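Local coordinates for protein methionine gamma-lyase (Trichomonas vaginalis, PDB 1E5E) that belongs to the Cys/Met metabolism family of pyridoxal-phosphate-dependent enzymes, large fold-type I proteins, and is assembled here from four chains, at residues 62-65 with 66-70; 112-115 with 116-120; 270-273 with 274-278. One frame throughout, in Å; residues are numbered along the deposited sequence.

Contact 1 of 3, residues 62-65 with 66-70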
loop_
_atom_site.group_PDB
_atom_site.type_symbol
_atom_site.label_atom_id
_atom_site.label_comp_id
_atom_site.label_asym_id
_atom_site.label_seq_id
_atom_site.Cartn_x
_atom_site.Cartn_y
_atom_site.Cartn_z
ATOM N N PRO A 62 -13.611 -3.885 -8.662
ATOM C CA PRO A 62 -14.220 -4.732 -7.636
ATOM C C PRO A 62 -13.956 -4.287 -6.214
ATOM O O PRO A 62 -14.840 -4.397 -5.366
ATOM C CB PRO A 62 -13.708 -6.136 -7.918
ATOM C CG PRO A 62 -12.918 -6.075 -9.152
ATOM C CD PRO A 62 -12.678 -4.634 -9.515
ATOM N N THR A 63 -12.764 -3.769 -5.887
ATOM C CA THR A 63 -12.563 -3.273 -4.510
ATOM C C THR A 63 -13.451 -2.048 -4.291
ATOM O O THR A 63 -13.963 -1.807 -3.209
ATOM C CB THR A 63 -11.080 -2.905 -4.317
ATOM O OG1 THR A 63 -10.289 -4.099 -4.430
ATOM C CG2 THR A 63 -10.785 -2.169 -3.023
ATOM N N VAL A 64 -13.584 -1.196 -5.318
ATOM C CA VAL A 64 -14.370 0.037 -5.165
ATOM C C VAL A 64 -15.858 -0.343 -5.038
ATOM O O VAL A 64 -16.471 0.214 -4.140
ATOM C CB VAL A 64 -14.103 1.073 -6.288
ATOM C CG1 VAL A 64 -14.981 2.308 -6.188
ATOM C CG2 VAL A 64 -12.620 1.515 -6.263
ATOM N N SER A 65 -16.357 -1.329 -5.796
ATOM C CA SER A 65 -17.699 -1.784 -5.671
ATOM C C SER A 65 -17.938 -2.341 -4.266
ATOM O O SER A 65 -19.040 -2.141 -3.783
ATOM C CB SER A 65 -18.092 -2.939 -6.629
ATOM O OG SER A 65 -17.873 -2.434 -7.925
ATOM N N ASN A 66 -16.977 -3.059 -3.707
ATOM C CA ASN A 66 -17.193 -3.562 -2.351
ATOM C C ASN A 66 -17.531 -2.408 -1.409
ATOM O O ASN A 66 -18.525 -2.430 -0.681
ATOM C CB ASN A 66 -15.971 -4.371 -1.880
ATOM C CG ASN A 66 -16.179 -4.913 -0.474
ATOM O OD1 ASN A 66 -17.288 -5.100 0.034
ATOM N ND2 ASN A 66 -15.068 -5.170 0.188
ATOM N N LEU A 67 -16.695 -1.385 -1.310
ATOM C CA LEU A 67 -16.996 -0.226 -0.469
ATOM C C LEU A 67 -18.356 0.404 -0.829
ATOM O O LEU A 67 -19.137 0.763 0.031
ATOM C CB LEU A 67 -15.961 0.881 -0.785
ATOM C CG LEU A 67 -16.188 2.219 -0.068
ATOM C CD1 LEU A 67 -16.209 1.911 1.446
ATOM C CD2 LEU A 67 -15.098 3.214 -0.474
ATOM N N GLU A 68 -18.641 0.607 -2.110
ATOM C CA GLU A 68 -19.884 1.203 -2.571
ATOM C C GLU A 68 -21.143 0.498 -2.091
ATOM O O GLU A 68 -22.091 1.155 -1.569
ATOM C CB GLU A 68 -19.858 1.359 -4.093
ATOM C CG GLU A 68 -18.838 2.416 -4.577
ATOM C CD GLU A 68 -18.716 2.376 -6.098
ATOM O OE1 GLU A 68 -19.110 1.343 -6.711
ATOM O OE2 GLU A 68 -18.287 3.385 -6.737
ATOM N N GLY A 69 -21.182 -0.820 -2.144
ATOM C CA GLY A 69 -22.344 -1.629 -1.736
ATOM C C GLY A 69 -22.498 -1.564 -0.231
ATOM O O GLY A 69 -23.608 -1.475 0.331
ATOM N N LYS A 70 -21.363 -1.522 0.461
ATOM C CA LYS A 70 -21.433 -1.398 1.932
ATOM C C LYS A 70 -22.046 -0.058 2.316
ATOM O O LYS A 70 -23.026 -0.023 3.103
ATOM C CB LYS A 70 -20.075 -1.632 2.550
ATOM C CG LYS A 70 -19.634 -3.093 2.662
ATOM C CD LYS A 70 -18.199 -3.232 3.118
ATOM C CE LYS A 70 -17.849 -4.678 3.527
ATOM N NZ LYS A 70 -18.123 -5.614 2.395
#
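Val64 and Glu68, one helical turn apart, make the main side-chain meeting: CG1 of Val64 lies 3.5 Å from Glu68 OE2 and 3.7 Å from Glu68 CD. The torsions account for the approach: the valine sets CG1 opposite its backbone N (chi1 176°), while the glutamate keeps CG on the N side of its own backbone (chi1 -68°), bringing Glu68 CG within 3.3 Å of Val64 O. That same carbonyl accepts the Glu68 N-H at 3.0 Å. Beyond CG the glutamate runs extended back along the helix, and OE1 passes 3.6 Å from Ser65 CA. This is the opening of helix 62-75, which leads into strand 79-83, outermost within this chain in the seven-stranded sheet. The buried carboxylate is held from the sheet and a further helix: OE2 accepts the N-H of Ala82 and forms a salt bridge with Arg233. On another side of the helix, Lys70 NZ reaches back to Asn66 OD1 at 2.6 Å, in the carbonyl plane and on a lone pair, and bonds Ala15 O as well. Further out, Ser65 OG is hydrogen-bonded to Tyr54 OH and Asn61 O, while Leu67 packs on Ile253 and Thr254 of helix 247-257.

Contact 2 of 3, residues 112-115 with 116-120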
loop_
_atom_site.group_PDB
_atom_site.type_symbol
_atom_site.label_atom_id
_atom_site.label_comp_id
_atom_site.label_asym_id
_atom_site.label_seq_id
_atom_site.Cartn_x
_atom_site.Cartn_y
_atom_site.Cartn_z
ATOM N N GLY A 112 -16.574 25.709 3.135
ATOM C CA GLY A 112 -16.008 26.728 2.265
ATOM C C GLY A 112 -15.830 26.373 0.797
ATOM O O GLY A 112 -16.293 27.140 -0.072
ATOM N N CYS A 113 -15.196 25.243 0.469
ATOM C CA CYS A 113 -14.957 24.896 -0.925
ATOM C C CYS A 113 -16.233 24.602 -1.665
ATOM O O CYS A 113 -16.301 24.937 -2.852
ATOM C CB CYS A 113 -13.888 23.764 -1.066
ATOM S SG CYS A 113 -12.520 23.846 0.127
ATOM N N THR A 114 -17.262 24.024 -1.067
ATOM C CA THR A 114 -18.503 23.832 -1.800
ATOM C C THR A 114 -19.145 25.173 -2.187
ATOM O O THR A 114 -19.696 25.403 -3.271
ATOM C CB THR A 114 -19.527 23.068 -0.944
ATOM O OG1 THR A 114 -18.934 21.955 -0.291
ATOM C CG2 THR A 114 -20.675 22.624 -1.840
ATOM N N HIS A 115 -19.105 26.104 -1.211
ATOM C CA HIS A 115 -19.671 27.443 -1.421
ATOM C C HIS A 115 -18.949 28.117 -2.596
ATOM O O HIS A 115 -19.629 28.635 -3.473
ATOM C CB HIS A 115 -19.490 28.292 -0.149
ATOM C CG HIS A 115 -20.318 29.548 -0.131
ATOM N ND1 HIS A 115 -19.973 30.698 -0.868
ATOM C CD2 HIS A 115 -21.462 29.778 0.586
ATOM C CE1 HIS A 115 -20.925 31.585 -0.594
ATOM N NE2 HIS A 115 -21.800 31.078 0.253
ATOM N N ALA A 116 -17.622 27.956 -2.637
ATOM C CA ALA A 116 -16.873 28.518 -3.777
ATOM C C ALA A 116 -17.206 27.846 -5.093
ATOM O O ALA A 116 -17.408 28.460 -6.155
ATOM C CB ALA A 116 -15.368 28.433 -3.518
ATOM N N LEU A 117 -17.314 26.521 -5.094
ATOM C CA LEU A 117 -17.686 25.754 -6.284
ATOM C C LEU A 117 -18.999 26.340 -6.870
ATOM O O LEU A 117 -19.155 26.650 -8.054
ATOM C CB LEU A 117 -17.922 24.268 -5.927
ATOM C CG LEU A 117 -18.614 23.391 -6.965
ATOM C CD1 LEU A 117 -17.785 23.236 -8.251
ATOM C CD2 LEU A 117 -18.957 21.994 -6.423
ATOM N N PHE A 118 -19.971 26.464 -5.970
ATOM C CA PHE A 118 -21.303 26.967 -6.292
ATOM C C PHE A 118 -21.266 28.435 -6.727
ATOM O O PHE A 118 -21.820 28.822 -7.767
ATOM C CB PHE A 118 -22.248 26.692 -5.124
ATOM C CG PHE A 118 -22.744 25.316 -4.759
ATOM C CD1 PHE A 118 -22.265 24.199 -5.434
ATOM C CD2 PHE A 118 -23.643 25.085 -3.719
ATOM C CE1 PHE A 118 -22.719 22.944 -5.105
ATOM C CE2 PHE A 118 -24.104 23.813 -3.349
ATOM C CZ PHE A 118 -23.605 22.735 -4.074
ATOM N N GLU A 119 -20.595 29.318 -5.992
ATOM C CA GLU A 119 -20.644 30.745 -6.232
ATOM C C GLU A 119 -19.836 31.162 -7.458
ATOM O O GLU A 119 -20.287 32.016 -8.191
ATOM C CB GLU A 119 -20.161 31.529 -5.000
ATOM C CG GLU A 119 -20.252 33.036 -5.178
ATOM C CD GLU A 119 -20.024 33.797 -3.891
ATOM O OE1 GLU A 119 -19.289 33.404 -2.970
ATOM O OE2 GLU A 119 -20.624 34.881 -3.747
ATOM N N HIS A 120 -18.685 30.527 -7.667
ATOM C CA HIS A 120 -17.822 30.888 -8.760
ATOM C C HIS A 120 -17.771 29.985 -9.975
ATOM O O HIS A 120 -17.896 30.470 -11.100
ATOM C CB HIS A 120 -16.393 31.127 -8.213
ATOM C CG HIS A 120 -16.418 32.207 -7.165
ATOM N ND1 HIS A 120 -16.805 33.491 -7.508
ATOM C CD2 HIS A 120 -16.128 32.236 -5.848
ATOM C CE1 HIS A 120 -16.751 34.267 -6.442
ATOM N NE2 HIS A 120 -16.342 33.525 -5.425
HETATM O O HOH W 1 -17.667 31.348 -2.349
#
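Phe118 lies alongside Thr114, one turn earlier in helix 112-124, with the threonine methyl over its ring; the helix is the crossover of a beta-alpha-beta unit between strands 103-107 and 128-132. Followed outward, Phe118 CB and then CG each lie 3.4 Å from Thr114 O, the carbonyl that also accepts the Phe118 N-H, and CD1 stays near it. At the far end of the ring, CZ lies 3.7 Å from Thr114 CG2. Thr114 CG2, set opposite the threonine's backbone N, stands over one face of the Phe118 ring, 3.9 Å from its centroid and 17° off the normal, displaced toward the rim: a CH-pi contact. Leu104 and Ser106 of strand 103-107 also touch the Phe118 side chain, and Tyr152 meets its ring edge-to-face. A second pair, His115 and Glu119, stands on another side, the imidazole stacked on Phe131 and turned 75° from the carboxylate. Glu361 OE1 also lies close to Glu119 OE1, so one of the two acids may tend to hold a proton. Glu119 OE1 sits at the ring edge, 3.4 Å from His115 CE1, and a water in the ring plane bridges His115 ND1 (2.8 Å) and Glu119 OE1, to which it donates (2.7 Å).

Contact 3 of 3, residues 270-273 with 274-278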
loop_
_atom_site.group_PDB
_atom_site.type_symbol
_atom_site.label_atom_id
_atom_site.label_comp_id
_atom_site.label_asym_id
_atom_site.label_seq_id
_atom_site.Cartn_x
_atom_site.Cartn_y
_atom_site.Cartn_z
ATOM N N ASN A 270 -17.821 11.217 23.972
ATOM C CA ASN A 270 -16.791 12.147 24.367
ATOM C C ASN A 270 -17.220 13.596 24.126
ATOM O O ASN A 270 -16.956 14.485 24.940
ATOM C CB ASN A 270 -15.470 11.911 23.629
ATOM C CG ASN A 270 -14.594 10.824 24.185
ATOM O OD1 ASN A 270 -14.751 10.362 25.324
ATOM N ND2 ASN A 270 -13.596 10.438 23.385
ATOM N N ALA A 271 -17.812 13.829 22.968
ATOM C CA ALA A 271 -18.220 15.155 22.561
ATOM C C ALA A 271 -19.268 15.733 23.529
ATOM O O ALA A 271 -19.132 16.874 23.943
ATOM C CB ALA A 271 -18.804 15.192 21.135
ATOM N N MET A 272 -20.225 14.906 23.954
ATOM C CA MET A 272 -21.190 15.427 24.937
ATOM C C MET A 272 -20.409 15.901 26.165
ATOM O O MET A 272 -20.699 17.010 26.647
ATOM C CB MET A 272 -22.258 14.409 25.309
ATOM C CG MET A 272 -23.310 14.925 26.293
ATOM S SD MET A 272 -24.226 16.376 25.712
ATOM C CE MET A 272 -25.456 15.674 24.649
ATOM N N LYS A 273 -19.423 15.143 26.674
ATOM C CA LYS A 273 -18.720 15.592 27.869
ATOM C C LYS A 273 -17.918 16.866 27.615
ATOM O O LYS A 273 -17.959 17.790 28.437
ATOM C CB LYS A 273 -17.745 14.536 28.429
ATOM C CG LYS A 273 -18.479 13.294 28.909
ATOM C CD LYS A 273 -17.576 12.096 29.087
ATOM C CE LYS A 273 -18.406 10.903 29.626
ATOM N NZ LYS A 273 -17.478 9.731 29.660
ATOM N N VAL A 274 -17.252 16.910 26.465
ATOM C CA VAL A 274 -16.437 18.064 26.149
ATOM C C VAL A 274 -17.297 19.304 25.914
ATOM O O VAL A 274 -16.924 20.391 26.401
ATOM C CB VAL A 274 -15.508 17.819 24.950
ATOM C CG1 VAL A 274 -14.808 19.093 24.550
ATOM C CG2 VAL A 274 -14.491 16.716 25.300
ATOM N N ALA A 275 -18.430 19.120 25.259
ATOM C CA ALA A 275 -19.265 20.288 24.981
ATOM C C ALA A 275 -19.790 20.856 26.297
ATOM O O ALA A 275 -19.784 22.068 26.435
ATOM C CB ALA A 275 -20.417 19.955 24.036
ATOM N N GLU A 276 -20.253 20.019 27.202
ATOM C CA GLU A 276 -20.748 20.437 28.497
ATOM C C GLU A 276 -19.679 21.197 29.280
ATOM O O GLU A 276 -19.983 22.238 29.847
ATOM C CB GLU A 276 -21.212 19.248 29.365
ATOM C CG GLU A 276 -22.491 18.625 28.844
ATOM C CD GLU A 276 -23.219 17.536 29.571
ATOM O OE1 GLU A 276 -22.942 17.155 30.727
ATOM O OE2 GLU A 276 -24.206 16.969 29.028
ATOM N N TYR A 277 -18.417 20.745 29.215
ATOM C CA TYR A 277 -17.356 21.456 29.903
ATOM C C TYR A 277 -17.135 22.829 29.292
ATOM O O TYR A 277 -16.947 23.809 30.009
ATOM C CB TYR A 277 -16.035 20.621 29.851
ATOM C CG TYR A 277 -14.918 21.472 30.442
ATOM C CD1 TYR A 277 -14.817 21.596 31.815
ATOM C CD2 TYR A 277 -14.004 22.114 29.645
ATOM C CE1 TYR A 277 -13.826 22.377 32.388
ATOM C CE2 TYR A 277 -12.991 22.894 30.179
ATOM C CZ TYR A 277 -12.939 23.014 31.554
ATOM O OH TYR A 277 -11.985 23.788 32.123
ATOM N N LEU A 278 -17.141 22.959 27.964
ATOM C CA LEU A 278 -16.879 24.223 27.310
ATOM C C LEU A 278 -17.969 25.253 27.618
ATOM O O LEU A 278 -17.700 26.405 27.913
ATOM C CB LEU A 278 -16.763 24.100 25.791
ATOM C CG LEU A 278 -15.626 23.196 25.278
ATOM C CD1 LEU A 278 -15.745 22.995 23.760
ATOM C CD2 LEU A 278 -14.286 23.802 25.655
#
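Four successive i to i+4 hydrogen bonds carry the helix from 270-273 into 274-278, running from Val274 N to Asn270 O through to Tyr277 N to Lys273 O, the shortest being Ala275 N to Ala271 O at 2.7 Å. Two side chains lean on the carbonyls that accept these bonds. Val274 holds CG2 on the N side of its backbone, with CG1 opposite N (chi1 173°), and this lays CG2 3.3 Å from Asn270 O. The methyl of Ala275 approaches its acceptor in the same way, CB lying 3.3 Å from Ala271 O. Asn270 O and Ala271 O therefore each have an N-H and an aliphatic carbon close to them. The segment belongs to helix 260-279, which lies against the five-stranded sheet: Val274, Ala275 and Leu278 all rest on Ile312 of strand 311-316. Toward helix 381-396 the helix turns other residues, with Lys273 touching Ala381 and Tyr277 lying on Ile385 and Lys389. Asn270 ND2 donates to the backbone oxygens of Gly377 and Glu379. A more exposed flank carries Met272 and Glu276, whose chains cross at an angle. The methionine is bent at chi2 (59°) and again at chi3 (81°), and its sulfur sits beside the carboxylate, with Met272 SD 3.4 Å and Met272 CG 3.5 Å from Glu276 OE2. This is a van der Waals approach, and a doubtful one, because Glu276 was modelled in two conformers and the distances apply to one of them. Met272 also touches Tyr289, and Ala275 meets Phe292, in the loop that follows strand 284-288.

The three contacts follow one another along the chain, each within a single helix: 62-75, 112-124 and 260-279. Their centres form a broad triangle, about 29 Å between contacts 1 and 2, 31 Å between 2 and 3, and 35 Å between 1 and 3, and none touches another. Contacts 1 and 2 lie on helices that pack against the same seven-stranded sheet, near strands 79-83 and 128-132, its outermost strands within this chain, whereas the helix of contact 3 packs on the separate five-stranded sheet. The bound N-(hydroxy{3-hydroxy-2-methyl-5-[(phosphonooxy)methyl]pyridin-4-yl}methyl)norvaline lies about 4 Å from the side chain of Thr114 in contact 2 and about 12 Å from that of Leu67 in contact 1, which puts contact 2 beside the ligand.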